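PDB 1RVK: isomerase/lactonizing enzyme from Agrobacterium tumefaciens, which is of unproven function but, as a magnesium-binding member of the enolase superfamily, probably abstracts a proton next to a substrate carboxylate. Local coordinates for residues E158-K162 / R163-G167. Sequence-based numbering, arbitrary orientation.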
ATOM      1  N   GLU A 158       7.998 -20.096  -7.269  1.00 16.88           N
ATOM      2  CA  GLU A 158       7.404 -21.430  -7.256  1.00 18.23           C
ATOM      3  C   GLU A 158       6.676 -21.654  -5.935  1.00 16.83           C
ATOM      4  O   GLU A 158       5.583 -22.218  -5.901  1.00 16.07           O
ATOM      5  CB  GLU A 158       8.481 -22.500  -7.439  1.00 21.89           C
ATOM      6  CG  GLU A 158       9.111 -22.508  -8.817  1.00 28.61           C
ATOM      7  CD  GLU A 158      10.076 -23.661  -9.003  1.00 33.17           C
ATOM      8  OE1 GLU A 158       9.640 -24.828  -8.892  1.00 36.50           O
ATOM      9  OE2 GLU A 158      11.269 -23.401  -9.258  1.00 35.77           O
ATOM     10  N   THR A 159       7.289 -21.203  -4.847  1.00 16.20           N
ATOM     11  CA  THR A 159       6.703 -21.346  -3.522  1.00 15.70           C
ATOM     12  C   THR A 159       5.391 -20.567  -3.406  1.00 15.24           C
ATOM     13  O   THR A 159       4.430 -21.041  -2.801  1.00 14.95           O
ATOM     14  CB  THR A 159       7.691 -20.859  -2.440  1.00 18.41           C
ATOM     15  OG1 THR A 159       8.845 -21.713  -2.435  1.00 18.71           O
ATOM     16  CG2 THR A 159       7.043 -20.878  -1.066  1.00 18.74           C
ATOM     17  N   LEU A 160       5.348 -19.376  -3.996  1.00 15.57           N
ATOM     18  CA  LEU A 160       4.139 -18.557  -3.941  1.00 14.71           C
ATOM     19  C   LEU A 160       2.997 -19.161  -4.761  1.00 15.14           C
ATOM     20  O   LEU A 160       1.832 -19.055  -4.382  1.00 14.44           O
ATOM     21  CB  LEU A 160       4.445 -17.135  -4.424  1.00 14.59           C
ATOM     22  CG  LEU A 160       5.466 -16.362  -3.584  1.00 14.90           C
ATOM     23  CD1 LEU A 160       5.706 -15.000  -4.222  1.00 13.87           C
ATOM     24  CD2 LEU A 160       4.970 -16.207  -2.140  1.00 13.97           C
ATOM     25  N   VAL A 161       3.325 -19.794  -5.884  1.00 15.73           N
ATOM     26  CA  VAL A 161       2.299 -20.416  -6.713  1.00 16.47           C
ATOM     27  C   VAL A 161       1.700 -21.578  -5.927  1.00 17.59           C
ATOM     28  O   VAL A 161       0.489 -21.790  -5.936  1.00 16.06           O
ATOM     29  CB  VAL A 161       2.887 -20.926  -8.051  1.00 17.66           C
ATOM     30  CG1 VAL A 161       1.865 -21.782  -8.786  1.00 18.97           C
ATOM     31  CG2 VAL A 161       3.284 -19.737  -8.923  1.00 19.96           C
ATOM     32  N   LYS A 162       2.557 -22.321  -5.235  1.00 16.61           N
ATOM     33  CA  LYS A 162       2.102 -23.447  -4.428  1.00 19.90           C
ATOM     34  C   LYS A 162       1.138 -22.954  -3.344  1.00 18.82           C
ATOM     35  O   LYS A 162       0.150 -23.623  -3.031  1.00 17.58           O
ATOM     36  CB  LYS A 162       3.302 -24.147  -3.783  1.00 23.47           C
ATOM     37  CG  LYS A 162       2.948 -25.378  -2.961  1.00 30.73           C
ATOM     38  CD  LYS A 162       4.201 -26.026  -2.380  1.00 37.02           C
ATOM     39  CE  LYS A 162       3.864 -27.264  -1.561  1.00 40.23           C
ATOM     40  NZ  LYS A 162       2.970 -26.948  -0.411  1.00 43.54           N
ATOM     41  N   ARG A 163       1.427 -21.782  -2.782  1.00 16.32           N
ATOM     42  CA  ARG A 163       0.590 -21.187  -1.739  1.00 15.17           C
ATOM     43  C   ARG A 163      -0.798 -20.824  -2.262  1.00 15.34           C
ATOM     44  O   ARG A 163      -1.761 -20.771  -1.498  1.00 14.17           O
ATOM     45  CB  ARG A 163       1.262 -19.931  -1.171  1.00 14.63           C
ATOM     46  CG  ARG A 163       0.413 -19.154  -0.171  1.00 14.70           C
ATOM     47  CD  ARG A 163       0.129 -19.947   1.097  1.00 15.60           C
ATOM     48  NE  ARG A 163      -0.681 -19.179   2.044  1.00 15.42           N
ATOM     49  CZ  ARG A 163      -1.999 -19.017   1.953  1.00 16.04           C
ATOM     50  NH1 ARG A 163      -2.679 -19.573   0.960  1.00 15.28           N
ATOM     51  NH2 ARG A 163      -2.640 -18.287   2.858  1.00 16.73           N
ATOM     52  N   GLY A 164      -0.896 -20.558  -3.561  1.00 15.02           N
ATOM     53  CA  GLY A 164      -2.187 -20.227  -4.134  1.00 14.62           C
ATOM     54  C   GLY A 164      -2.265 -18.915  -4.891  1.00 13.39           C
ATOM     55  O   GLY A 164      -3.271 -18.641  -5.537  1.00 14.55           O
ATOM     56  N   TYR A 165      -1.216 -18.102  -4.812  1.00 13.86           N
ATOM     57  CA  TYR A 165      -1.202 -16.819  -5.512  1.00 12.60           C
ATOM     58  C   TYR A 165      -1.358 -17.022  -7.017  1.00 13.12           C
ATOM     59  O   TYR A 165      -0.653 -17.837  -7.609  1.00 12.58           O
ATOM     60  CB  TYR A 165       0.113 -16.082  -5.236  1.00 13.23           C
ATOM     61  CG  TYR A 165       0.234 -15.530  -3.832  1.00 14.17           C
ATOM     62  CD1 TYR A 165      -0.459 -14.381  -3.455  1.00 12.33           C
ATOM     63  CD2 TYR A 165       1.049 -16.150  -2.882  1.00 14.21           C
ATOM     64  CE1 TYR A 165      -0.341 -13.856  -2.169  1.00 14.53           C
ATOM     65  CE2 TYR A 165       1.171 -15.632  -1.585  1.00 14.78           C
ATOM     66  CZ  TYR A 165       0.473 -14.484  -1.241  1.00 14.35           C
ATOM     67  OH  TYR A 165       0.585 -13.958   0.025  1.00 14.96           O
ATOM     68  N   LYS A 166      -2.280 -16.279  -7.627  1.00 11.50           N
ATOM     69  CA  LYS A 166      -2.513 -16.367  -9.067  1.00 14.02           C
ATOM     70  C   LYS A 166      -1.726 -15.285  -9.808  1.00 14.23           C
ATOM     71  O   LYS A 166      -1.662 -15.273 -11.040  1.00 13.81           O
ATOM     72  CB  LYS A 166      -4.005 -16.226  -9.376  1.00 16.82           C
ATOM     73  CG  LYS A 166      -4.844 -17.450  -9.011  1.00 21.18           C
ATOM     74  CD  LYS A 166      -6.311 -17.214  -9.353  1.00 27.72           C
ATOM     75  CE  LYS A 166      -7.108 -18.512  -9.411  1.00 31.86           C
ATOM     76  NZ  LYS A 166      -7.086 -19.284  -8.144  1.00 32.91           N
ATOM     77  N   GLY A 167      -1.129 -14.381  -9.042  1.00 13.97           N
ATOM     78  CA  GLY A 167      -0.334 -13.308  -9.613  1.00 12.62           C
ATOM     79  C   GLY A 167       0.876 -13.080  -8.729  1.00 12.68           C
ATOM     80  O   GLY A 167       0.819 -13.339  -7.531  1.00 12.70           O
TER
HETATM   81  O   HOH W   1      -1.389 -20.451  -7.762  1.00 26.68           O
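In both Leu160 and Tyr165, CG is turned anti to the carbonyl carbon and lies beside the backbone N (chi1 -62° and -72°), and this brings the leucine branch and the tyrosine ring together at the C-terminal end of helix 150-163. Leu160 CD2 lies off the CD2-CE2 edge of the ring, displaced to one side of its plane, 3.9 Å from Tyr165 CE2. Leu160 CB comes equally near Tyr165 CD2, and the two side chains run at a slant to each other. The carbonyl oxygen of Leu160 lies in the ring plane, at the edge, 3.4 Å from Tyr165 CD2.

That same oxygen is the focus of a Schellman motif. Tyr165 N reaches back to Leu160 O at 3.2 Å through a moderately bent hydrogen bond, and Gly164 N divides weak hydrogen bonds between Leu160 O and Val161 O. Arg163 N still makes the regular helical bond to Thr159 O (3.1 Å). Gly164 has a positive phi of 125°, a conformation that glycine adopts readily. A water donates to both Val161 O and Tyr165 O, the latter at 2.7 Å, and ties the last turn to the departing chain.

The turn ends the helix of a beta-alpha-beta crossover between the parallel, neighbouring strands 130-137 and 167-171 of the TIM-barrel-like domain. Leu160 and Tyr165 both pack on Leu333 of strand 328-333, and Tyr165 OH is hydrogen-bonded to Arg330. Arg163 leads away to a salt bridge with Asp340 and to the carbonyls of Met353 and Asp354.

Chemically, the helix end is closed by its own following residues: backbone N-H groups turn back to its carbonyls, that of Gly164 weakly, the water adds a donor to Val161 O, and the leucine-tyrosine pair gives the cap an apolar side facing the barrel strands.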